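Local coordinates for polysaccharide biosynthesis protein CapD (Bacillus thuringiensis HD-771, PDB 6BWC) that probably dehydrates UDP-N-acetylglucosamine, using bound NADP, on the biosynthetic route to CMP-pseudaminic acid, an activated sugar linked to flagellin glycosylation, at residues T163-R168 with A221-F227; T151-Y155 with P294-K298; G20-L24 with L48-F52; F4-V10 with E30-R36. The protein carries 2 engineered substitutions. One frame throughout, in Å; residues are numbered along the deposited sequence.

Contact 1: T163-R168 with A221-F227; sequences TFTSVR and AKGGETF
The segment 163-168 is fully extended, and 221-227 leaves a helix at A221, bends through two glycines and joins it as a parallel strand at T226. CA atoms face each other at 5.0 Å for F164-G223 and T165-G224, then at 4.7 Å for S166-T226, so the register slips past E225. Three backbone bonds set the pairing: G224 N to F164 O (2.5 Å), S166 N to E225 O (3.1 Å) and F227 N to S166 O (3.0 Å). Positive phi at G223 (129°) and G224 (92°) would jam a CB against the preceding carbonyl; at G223 it would also clash with T163 OG1. That hydroxyl donates to K222 O at 3.0 Å, while G223 N reaches E225 OE1 at 2.7 Å. T165 CG2 lies 3.8 Å from F227 CE1, at the edge of a ring held by chi1 m. R168, chi1 and chi2 t, sets NE 3.8 Å from T226 CG2; its guanidinium is salt-bridged to E147 and E280. Strand 123-129 pairs with the other edge of 163-168, and helix 207-220 packs on V167 and F227. Two parallel strands joined by a long crossover containing that helix are characteristic of the Rossmann-type sheet of dehydrogenase-like nucleotide-sugar enzymes.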
# COMPACT_ATOMS: atom_id res chain seq x y z
N THR C 163 -22.85 -15.65 -5.86
CA THR C 163 -23.76 -15.01 -6.79
C THR C 163 -23.73 -13.48 -6.57
O THR C 163 -23.57 -13.05 -5.44
CB THR C 163 -25.15 -15.64 -6.59
OG1 THR C 163 -25.48 -16.35 -7.78
CG2 THR C 163 -26.25 -14.60 -6.25
N PHE C 164 -23.88 -12.67 -7.61
CA PHE C 164 -23.96 -11.21 -7.43
C PHE C 164 -25.18 -10.60 -8.12
O PHE C 164 -25.50 -10.96 -9.24
CB PHE C 164 -22.71 -10.55 -7.97
CG PHE C 164 -21.44 -11.03 -7.33
CD1 PHE C 164 -20.99 -10.45 -6.15
CD2 PHE C 164 -20.70 -12.07 -7.91
CE1 PHE C 164 -19.81 -10.88 -5.56
CE2 PHE C 164 -19.53 -12.51 -7.33
CZ PHE C 164 -19.08 -11.92 -6.16
N THR C 165 -25.86 -9.68 -7.44
CA THR C 165 -27.07 -9.08 -7.97
C THR C 165 -27.18 -7.64 -7.53
O THR C 165 -26.79 -7.30 -6.42
CB THR C 165 -28.34 -9.78 -7.45
OG1 THR C 165 -28.09 -11.18 -7.25
CG2 THR C 165 -29.47 -9.60 -8.42
N SER C 166 -27.78 -6.81 -8.38
CA SER C 166 -28.09 -5.44 -8.03
C SER C 166 -29.60 -5.22 -7.90
O SER C 166 -30.41 -5.78 -8.63
CB SER C 166 -27.50 -4.51 -9.08
OG SER C 166 -26.10 -4.41 -8.88
N VAL C 167 -29.96 -4.39 -6.95
CA VAL C 167 -31.32 -3.89 -6.76
C VAL C 167 -31.18 -2.43 -7.19
O VAL C 167 -30.06 -2.02 -7.48
CB VAL C 167 -31.71 -4.18 -5.30
CG1 VAL C 167 -32.27 -2.98 -4.58
CG2 VAL C 167 -32.67 -5.34 -5.24
N ARG C 168 -32.25 -1.64 -7.30
CA ARG C 168 -32.10 -0.25 -7.79
C ARG C 168 -33.24 0.63 -7.31
O ARG C 168 -34.39 0.50 -7.73
CB ARG C 168 -32.00 -0.24 -9.32
CG ARG C 168 -31.26 0.94 -9.97
CD ARG C 168 -31.46 0.92 -11.50
NE ARG C 168 -30.36 0.31 -12.27
CZ ARG C 168 -30.35 0.12 -13.61
NH1 ARG C 168 -31.38 0.47 -14.37
NH2 ARG C 168 -29.30 -0.41 -14.20
N ALA C 221 -32.68 -14.29 -6.67
CA ALA C 221 -31.78 -13.92 -7.75
C ALA C 221 -30.88 -15.07 -8.16
O ALA C 221 -30.24 -15.70 -7.32
CB ALA C 221 -30.94 -12.71 -7.39
N LYS C 222 -30.89 -15.32 -9.47
CA LYS C 222 -29.96 -16.21 -10.15
C LYS C 222 -28.52 -15.66 -10.20
O LYS C 222 -27.57 -16.41 -9.97
CB LYS C 222 -30.52 -16.58 -11.54
CG LYS C 222 -31.64 -17.63 -11.46
CD LYS C 222 -32.97 -17.24 -12.11
CE LYS C 222 -34.12 -18.04 -11.48
NZ LYS C 222 -35.46 -17.74 -12.06
N GLY C 223 -28.36 -14.37 -10.47
CA GLY C 223 -27.04 -13.71 -10.43
C GLY C 223 -26.75 -12.92 -11.68
O GLY C 223 -26.86 -13.44 -12.78
N GLY C 224 -26.38 -11.66 -11.49
CA GLY C 224 -26.10 -10.74 -12.59
C GLY C 224 -27.31 -9.92 -13.01
O GLY C 224 -27.20 -9.08 -13.93
N GLU C 225 -28.45 -10.14 -12.36
CA GLU C 225 -29.67 -9.41 -12.72
C GLU C 225 -29.76 -8.13 -11.93
O GLU C 225 -28.94 -7.89 -11.03
CB GLU C 225 -30.94 -10.25 -12.56
CG GLU C 225 -31.12 -11.00 -11.26
CD GLU C 225 -31.48 -12.45 -11.51
OE1 GLU C 225 -30.76 -13.32 -10.98
OE2 GLU C 225 -32.47 -12.73 -12.24
N THR C 226 -30.72 -7.29 -12.32
CA THR C 226 -30.98 -6.01 -11.67
C THR C 226 -32.49 -5.88 -11.44
O THR C 226 -33.24 -5.79 -12.39
CB THR C 226 -30.41 -4.83 -12.50
OG1 THR C 226 -28.99 -4.97 -12.62
CG2 THR C 226 -30.73 -3.47 -11.85
N PHE C 227 -32.92 -5.87 -10.18
CA PHE C 227 -34.34 -5.66 -9.85
C PHE C 227 -34.71 -4.17 -9.64
O PHE C 227 -34.04 -3.47 -8.88
CB PHE C 227 -34.69 -6.45 -8.59
CG PHE C 227 -34.54 -7.93 -8.73
CD1 PHE C 227 -33.33 -8.55 -8.50
CD2 PHE C 227 -35.62 -8.72 -9.06
CE1 PHE C 227 -33.21 -9.93 -8.61
CE2 PHE C 227 -35.50 -10.09 -9.19
CZ PHE C 227 -34.29 -10.70 -8.96

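Contact 2: T151-Y155 with P294-K298; sequences TSAEY and PSPLK
T151-Y155 is helical, with Y155 N bonded to T151 O at 3.0 Å, whereas P294-K298 is an irregular strip following strand 290-293. The strip passes beside the helix with CA separations of 6.6 Å for T151-S295 and 6.8 Å for Y155-L297, so one helical turn spans two residues of the strip. Apolar packing centres on L297 (chi1 m, chi2 t): its CD1 sits 3.9 Å from both T151 CG2 and Y155 CB. T151 CG2 also meets P296 CD at 3.8 Å. Against the helix backbone, L297 CD1 makes a van der Waals approach to S152 N at 3.9 Å. The aromatic component is a CH-pi contact: Y155, chi1 t, presents a ring face to L297 CB, 4.2 Å from the ring centroid and 22° off its normal. K298 CB comes within 4.4 Å of Y155 CE2. On the polar side, S295 OG stands 3.1 Å from T151 CG2, a methyl group, and T151 OG1 is instead bonded to E147 O of its own helix. Y96 of a neighbouring subunit packs on both S152 and L297, placing this surface contact at an assembly interface. With 270 Å² buried and no hydrogen bond across it, the chemistry implies that shape fit and dispersion hold the strip to the helix.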
# COMPACT_ATOMS: atom_id res chain seq x y z
N THR C 151 -21.80 -6.85 -12.21
CA THR C 151 -22.05 -7.72 -13.37
C THR C 151 -20.80 -8.47 -13.82
O THR C 151 -20.87 -9.66 -14.14
CB THR C 151 -22.55 -6.94 -14.59
OG1 THR C 151 -23.40 -5.86 -14.19
CG2 THR C 151 -23.30 -7.86 -15.52
N SER C 152 -19.67 -7.76 -13.86
CA SER C 152 -18.36 -8.36 -14.15
C SER C 152 -17.92 -9.50 -13.21
O SER C 152 -17.46 -10.55 -13.65
CB SER C 152 -17.28 -7.30 -14.15
OG SER C 152 -16.11 -7.84 -14.72
N ALA C 153 -18.04 -9.27 -11.91
CA ALA C 153 -17.84 -10.31 -10.92
C ALA C 153 -18.55 -11.61 -11.32
O ALA C 153 -17.93 -12.67 -11.34
CB ALA C 153 -18.33 -9.84 -9.57
N GLU C 154 -19.84 -11.49 -11.67
CA GLU C 154 -20.71 -12.63 -11.99
C GLU C 154 -20.24 -13.32 -13.24
O GLU C 154 -20.03 -14.53 -13.23
CB GLU C 154 -22.16 -12.15 -12.17
CG GLU C 154 -23.22 -13.22 -12.41
CD GLU C 154 -23.36 -14.21 -11.27
OE1 GLU C 154 -23.08 -13.85 -10.10
OE2 GLU C 154 -23.74 -15.37 -11.54
N TYR C 155 -20.05 -12.55 -14.31
CA TYR C 155 -19.58 -13.07 -15.62
C TYR C 155 -18.31 -13.92 -15.54
O TYR C 155 -18.21 -14.93 -16.23
CB TYR C 155 -19.33 -11.90 -16.58
CG TYR C 155 -19.02 -12.31 -18.00
CD1 TYR C 155 -17.83 -11.93 -18.63
CD2 TYR C 155 -19.91 -13.10 -18.72
CE1 TYR C 155 -17.55 -12.31 -19.95
CE2 TYR C 155 -19.64 -13.48 -20.04
CZ TYR C 155 -18.47 -13.08 -20.65
OH TYR C 155 -18.24 -13.46 -21.96
N PRO C 294 -31.84 -8.51 -17.07
CA PRO C 294 -30.75 -9.48 -17.01
C PRO C 294 -29.34 -8.90 -17.25
O PRO C 294 -29.16 -7.69 -17.48
CB PRO C 294 -31.12 -10.46 -18.13
CG PRO C 294 -31.82 -9.61 -19.12
CD PRO C 294 -32.70 -8.77 -18.24
N SER C 295 -28.35 -9.79 -17.21
CA SER C 295 -26.95 -9.43 -17.39
C SER C 295 -26.66 -8.98 -18.82
O SER C 295 -26.89 -9.74 -19.76
CB SER C 295 -26.07 -10.62 -17.06
OG SER C 295 -24.72 -10.23 -16.97
N PRO C 296 -26.12 -7.75 -18.99
CA PRO C 296 -25.71 -7.32 -20.33
C PRO C 296 -24.49 -8.05 -20.91
O PRO C 296 -24.23 -7.86 -22.08
CB PRO C 296 -25.36 -5.83 -20.14
CG PRO C 296 -25.91 -5.42 -18.84
CD PRO C 296 -25.95 -6.66 -18.00
N LEU C 297 -23.76 -8.84 -20.13
CA LEU C 297 -22.49 -9.44 -20.57
C LEU C 297 -22.64 -10.85 -21.16
O LEU C 297 -21.90 -11.21 -22.08
CB LEU C 297 -21.47 -9.47 -19.41
CG LEU C 297 -21.01 -8.10 -18.88
CD1 LEU C 297 -20.07 -8.27 -17.69
CD2 LEU C 297 -20.35 -7.26 -19.98
N LYS C 298 -23.58 -11.63 -20.64
CA LYS C 298 -23.90 -12.96 -21.21
C LYS C 298 -25.18 -12.93 -22.06
O LYS C 298 -25.42 -13.81 -22.90
CB LYS C 298 -23.99 -14.02 -20.10
CG LYS C 298 -24.98 -13.69 -19.00
CD LYS C 298 -25.68 -14.93 -18.46
CE LYS C 298 -26.83 -15.37 -19.37
NZ LYS C 298 -27.48 -16.62 -18.88

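Contact 3: G20-L24 with L48-F52; sequences GKSIL and LQEEF
Two helical pieces lie side by side with only side chains meeting: the nearest CA pair, K21-L48, is 8.5 Å apart. Two backbone donors are met within their own segments: L24 N bonds to G20 O at 3.1 Å; F52 N bonds to L48 O at 2.9 Å and weakly to Q49 O at 3.2 Å, just where F52 leaves the helix. One polar pair bridges the gap: K21 NZ and E51 OE2 form a salt bridge at 3.3 Å, a weak hydrogen bond by geometry, with E51 extended (chi1 and chi2 t). Other polar groups look elsewhere: S22 OG weakly meets T211 OG1 of helix 207-220, and E50 OE2 weakly meets Q186 of a neighbouring subunit. K21 CD touches L48 CD1 at 3.5 Å. L24 and L48, both chi1 t and chi2 p, bring their CD2 atoms to 4.1 Å, and L24 CD2 lies 4.3 Å from F52 CZ. G20, early in helix 18-29, fits the last glycine of a GxGxxG-type pattern, consistent with NADP binding in a Rossmann fold; both leucines also pack on V37 of strand 34-39. Chemically, the contact is mainly apolar: buried L24 and L48, partly exposed F52 and the aliphatic part of K21, with one weak salt bridge to exposed E51.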
# COMPACT_ATOMS: atom_id res chain seq x y z
N GLY C 20 -30.27 -0.31 5.93
CA GLY C 20 -29.58 -1.38 6.63
C GLY C 20 -30.21 -1.83 7.94
O GLY C 20 -30.21 -3.02 8.22
N LYS C 21 -30.72 -0.89 8.73
CA LYS C 21 -31.50 -1.24 9.92
C LYS C 21 -32.81 -1.94 9.56
O LYS C 21 -33.12 -3.00 10.13
CB LYS C 21 -31.86 -0.02 10.77
CG LYS C 21 -30.77 0.47 11.72
CD LYS C 21 -31.36 1.14 12.97
CE LYS C 21 -32.20 2.39 12.69
NZ LYS C 21 -33.41 2.44 13.57
N SER C 22 -33.58 -1.38 8.63
CA SER C 22 -34.85 -2.02 8.27
C SER C 22 -34.62 -3.48 7.81
O SER C 22 -35.30 -4.38 8.30
CB SER C 22 -35.64 -1.22 7.22
OG SER C 22 -37.04 -1.38 7.41
N ILE C 23 -33.65 -3.70 6.92
CA ILE C 23 -33.24 -5.08 6.55
C ILE C 23 -32.90 -5.96 7.78
O ILE C 23 -33.30 -7.12 7.83
CB ILE C 23 -32.01 -5.11 5.59
CG1 ILE C 23 -32.37 -4.50 4.23
CG2 ILE C 23 -31.51 -6.55 5.39
CD1 ILE C 23 -31.16 -4.14 3.37
N LEU C 24 -32.15 -5.39 8.73
CA LEU C 24 -31.74 -6.08 9.98
C LEU C 24 -32.91 -6.68 10.72
O LEU C 24 -32.91 -7.87 11.01
CB LEU C 24 -31.01 -5.11 10.92
CG LEU C 24 -30.65 -5.57 12.33
CD1 LEU C 24 -30.02 -6.96 12.27
CD2 LEU C 24 -29.71 -4.58 12.99
N LEU C 48 -27.89 1.95 18.06
CA LEU C 48 -28.50 0.68 17.62
C LEU C 48 -28.40 -0.37 18.68
O LEU C 48 -29.41 -0.94 19.08
CB LEU C 48 -27.83 0.17 16.33
CG LEU C 48 -28.34 -1.12 15.63
CD1 LEU C 48 -29.81 -1.04 15.28
CD2 LEU C 48 -27.53 -1.38 14.36
N GLN C 49 -27.19 -0.62 19.16
CA GLN C 49 -26.97 -1.48 20.33
C GLN C 49 -28.04 -1.24 21.43
O GLN C 49 -28.73 -2.16 21.87
CB GLN C 49 -25.56 -1.20 20.91
CG GLN C 49 -24.82 -2.41 21.47
CD GLN C 49 -23.32 -2.37 21.15
OE1 GLN C 49 -22.49 -2.29 22.05
NE2 GLN C 49 -22.98 -2.43 19.87
N GLU C 50 -28.20 0.01 21.82
CA GLU C 50 -29.12 0.35 22.90
C GLU C 50 -30.60 0.19 22.51
O GLU C 50 -31.45 -0.16 23.34
CB GLU C 50 -28.85 1.77 23.39
CG GLU C 50 -29.22 1.96 24.84
CD GLU C 50 -28.34 1.20 25.80
OE1 GLU C 50 -27.17 0.86 25.48
OE2 GLU C 50 -28.83 0.96 26.91
N GLU C 51 -30.89 0.42 21.25
CA GLU C 51 -32.23 0.25 20.73
C GLU C 51 -32.61 -1.23 20.63
O GLU C 51 -33.78 -1.57 20.66
CB GLU C 51 -32.29 0.92 19.38
CG GLU C 51 -33.64 1.11 18.77
CD GLU C 51 -33.49 1.68 17.38
OE1 GLU C 51 -32.52 2.45 17.15
OE2 GLU C 51 -34.33 1.33 16.52
N PHE C 52 -31.62 -2.11 20.52
CA PHE C 52 -31.84 -3.56 20.54
C PHE C 52 -31.44 -4.12 21.90
O PHE C 52 -30.57 -4.97 22.00
CB PHE C 52 -31.07 -4.24 19.37
CG PHE C 52 -31.74 -4.07 18.03
CD1 PHE C 52 -31.85 -2.82 17.45
CD2 PHE C 52 -32.32 -5.16 17.39
CE1 PHE C 52 -32.50 -2.65 16.23
CE2 PHE C 52 -32.97 -4.99 16.17
CZ PHE C 52 -33.05 -3.74 15.59

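Contact 4: F4-V10 with E30-R36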
# COMPACT_ATOMS: atom_id res chain seq x y z
N PHE C 4 -36.34 -18.43 4.77
CA PHE C 4 -35.07 -18.49 4.02
C PHE C 4 -33.79 -18.31 4.88
O PHE C 4 -32.77 -18.98 4.65
CB PHE C 4 -35.11 -17.42 2.90
CG PHE C 4 -33.93 -17.45 1.93
CD1 PHE C 4 -33.94 -18.30 0.82
CD2 PHE C 4 -32.86 -16.57 2.09
CE1 PHE C 4 -32.88 -18.29 -0.09
CE2 PHE C 4 -31.79 -16.57 1.20
CZ PHE C 4 -31.81 -17.43 0.10
N PHE C 5 -33.83 -17.41 5.86
CA PHE C 5 -32.64 -17.07 6.64
C PHE C 5 -32.52 -17.88 7.92
O PHE C 5 -31.55 -17.71 8.67
CB PHE C 5 -32.62 -15.58 6.95
CG PHE C 5 -32.45 -14.70 5.73
CD1 PHE C 5 -31.30 -14.79 4.95
CD2 PHE C 5 -33.42 -13.76 5.38
CE1 PHE C 5 -31.12 -13.97 3.84
CE2 PHE C 5 -33.25 -12.94 4.27
CZ PHE C 5 -32.09 -13.04 3.49
N LYS C 6 -33.51 -18.75 8.17
CA LYS C 6 -33.48 -19.73 9.25
C LYS C 6 -32.10 -20.31 9.39
O LYS C 6 -31.61 -21.00 8.51
CB LYS C 6 -34.49 -20.86 8.96
CG LYS C 6 -34.61 -21.95 10.03
CD LYS C 6 -35.49 -21.50 11.20
CE LYS C 6 -35.68 -22.60 12.23
NZ LYS C 6 -36.36 -23.82 11.69
N ASP C 7 -31.46 -20.00 10.50
CA ASP C 7 -30.21 -20.61 10.88
C ASP C 7 -29.04 -20.34 9.94
O ASP C 7 -28.13 -21.17 9.82
CB ASP C 7 -30.42 -22.10 11.10
CG ASP C 7 -30.35 -22.44 12.54
OD1 ASP C 7 -31.27 -21.99 13.29
OD2 ASP C 7 -29.33 -23.09 12.92
N LYS C 8 -29.06 -19.17 9.31
CA LYS C 8 -27.95 -18.71 8.46
C LYS C 8 -27.16 -17.56 9.13
O LYS C 8 -27.53 -17.06 10.21
CB LYS C 8 -28.48 -18.26 7.08
CG LYS C 8 -29.26 -19.32 6.32
CD LYS C 8 -28.39 -20.50 5.89
CE LYS C 8 -29.08 -21.33 4.81
NZ LYS C 8 -28.69 -22.78 4.83
N ASN C 9 -26.06 -17.20 8.49
CA ASN C 9 -25.18 -16.11 8.90
C ASN C 9 -25.28 -14.96 7.90
O ASN C 9 -25.17 -15.18 6.69
CB ASN C 9 -23.75 -16.64 8.96
CG ASN C 9 -23.58 -17.77 9.96
OD1 ASN C 9 -24.49 -18.10 10.69
ND2 ASN C 9 -22.40 -18.37 9.99
N VAL C 10 -25.49 -13.73 8.38
CA VAL C 10 -25.76 -12.60 7.49
C VAL C 10 -24.94 -11.38 7.86
O VAL C 10 -24.91 -11.00 9.04
CB VAL C 10 -27.26 -12.23 7.53
CG1 VAL C 10 -27.54 -10.99 6.67
CG2 VAL C 10 -28.10 -13.43 7.09
N GLU C 30 -36.99 -13.93 10.58
CA GLU C 30 -36.77 -15.30 10.08
C GLU C 30 -35.77 -16.12 10.93
O GLU C 30 -35.52 -17.30 10.65
CB GLU C 30 -36.33 -15.28 8.63
CG GLU C 30 -37.47 -14.94 7.68
CD GLU C 30 -36.98 -14.67 6.28
OE1 GLU C 30 -35.99 -15.31 5.86
OE2 GLU C 30 -37.57 -13.81 5.61
N LYS C 31 -35.21 -15.50 11.95
CA LYS C 31 -34.53 -16.21 13.03
C LYS C 31 -33.24 -16.90 12.54
O LYS C 31 -33.15 -18.11 12.52
CB LYS C 31 -35.51 -17.17 13.70
CG LYS C 31 -35.23 -17.46 15.17
CD LYS C 31 -35.83 -16.40 16.10
CE LYS C 31 -37.32 -16.60 16.36
NZ LYS C 31 -37.97 -15.42 17.04
N PRO C 32 -32.23 -16.11 12.13
CA PRO C 32 -30.96 -16.62 11.62
C PRO C 32 -29.98 -16.91 12.72
O PRO C 32 -30.19 -16.47 13.85
CB PRO C 32 -30.43 -15.43 10.82
CG PRO C 32 -30.87 -14.25 11.62
CD PRO C 32 -32.21 -14.63 12.20
N LYS C 33 -28.89 -17.59 12.38
CA LYS C 33 -27.92 -17.91 13.40
C LYS C 33 -27.33 -16.66 14.00
O LYS C 33 -27.37 -16.48 15.22
CB LYS C 33 -26.80 -18.82 12.90
CG LYS C 33 -25.84 -19.21 14.04
CD LYS C 33 -25.22 -20.59 13.85
CE LYS C 33 -24.87 -21.26 15.18
NZ LYS C 33 -24.57 -22.71 14.97
N VAL C 34 -26.79 -15.80 13.13
CA VAL C 34 -26.27 -14.49 13.53
C VAL C 34 -26.51 -13.53 12.39
O VAL C 34 -26.56 -13.95 11.24
CB VAL C 34 -24.77 -14.55 13.90
CG1 VAL C 34 -23.88 -14.77 12.68
CG2 VAL C 34 -24.34 -13.30 14.62
N VAL C 35 -26.68 -12.25 12.72
CA VAL C 35 -26.65 -11.16 11.75
C VAL C 35 -25.54 -10.25 12.22
O VAL C 35 -25.47 -9.93 13.39
CB VAL C 35 -27.95 -10.32 11.76
CG1 VAL C 35 -27.91 -9.23 10.67
CG2 VAL C 35 -29.18 -11.21 11.57
N ARG C 36 -24.67 -9.83 11.31
CA ARG C 36 -23.62 -8.89 11.64
C ARG C 36 -23.95 -7.50 11.10
O ARG C 36 -24.51 -7.38 10.01
CB ARG C 36 -22.30 -9.41 11.08
CG ARG C 36 -21.91 -10.77 11.67
CD ARG C 36 -20.47 -11.17 11.35
NE ARG C 36 -20.19 -12.58 11.68
CZ ARG C 36 -19.20 -13.31 11.16
NH1 ARG C 36 -18.36 -12.81 10.27
NH2 ARG C 36 -19.04 -14.58 11.50
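These segments open the two parallel strands of a Rossmann beta-alpha-beta unit, strand 9-13, helix 18-29 and strand 34-39, and main-chain bonds dominate their junction. The shortest well-aligned one is R36 N to V10 O, 2.6 Å with an angle of 167°; V10 N returns to V34 O at 3.1 Å. K8 O accepts V34 N at 3.3 Å and, weakly because the angle falls to 126°, K33 N at 2.6 Å. The bridged pairs N9-V34 and V10-V35 have CA atoms 5.0 and 4.6 Å apart.

Ahead of the strands, F5 to K8 forms a type II turn closed by K8 N to F5 O at 3.0 Å, with D7 at positive phi in its third position. D7 N donates to K31 O at 3.2 Å. K31, also at positive phi, marks the exit from helix 18-29. E30 OE1 accepts F5 N at 3.0 Å, while OE2 of the same carboxylate is salt-bridged to K219. N9 ND2 is bonded to N78 O, and the R36 guanidinium is held by A75 O and E77.

Packing is lighter between the segments. F5 CB lies 4.4 Å from P32 CB, and the F5 ring continues onto V27 and meets Y81 edge-to-face. On the sheet face carrying V10 and V35, which is backed by helix 18-29, V10 CG1 stands 4.4 Å from V35 CG1.

How the contacts relate
Contacts 4 and 3 come first along the chain and interleave: strand 9-13, helix 18-29, strand 34-39 and helix 42-51 supply their segments in alternation. Their centres are 15 Å apart, and they touch where L24 CD1 meets V35 CG1 at 3.5 Å. Contacts 1 and 4 lie in the same nine-stranded sheet, their centres 20 Å apart, with strands 81-84 and 123-129 between them. Contact 1 is nested within the loop closed by contact 2; their centres lie 9 Å apart, and E154 OE1 probably accepts a hydrogen bond from F164 N at 2.9 Å. Contacts 3 and 4 thus build the first beta-alpha-beta-alpha part of the Rossmann-type, NADP-binding fold, and contacts 1 and 2 join its later elements.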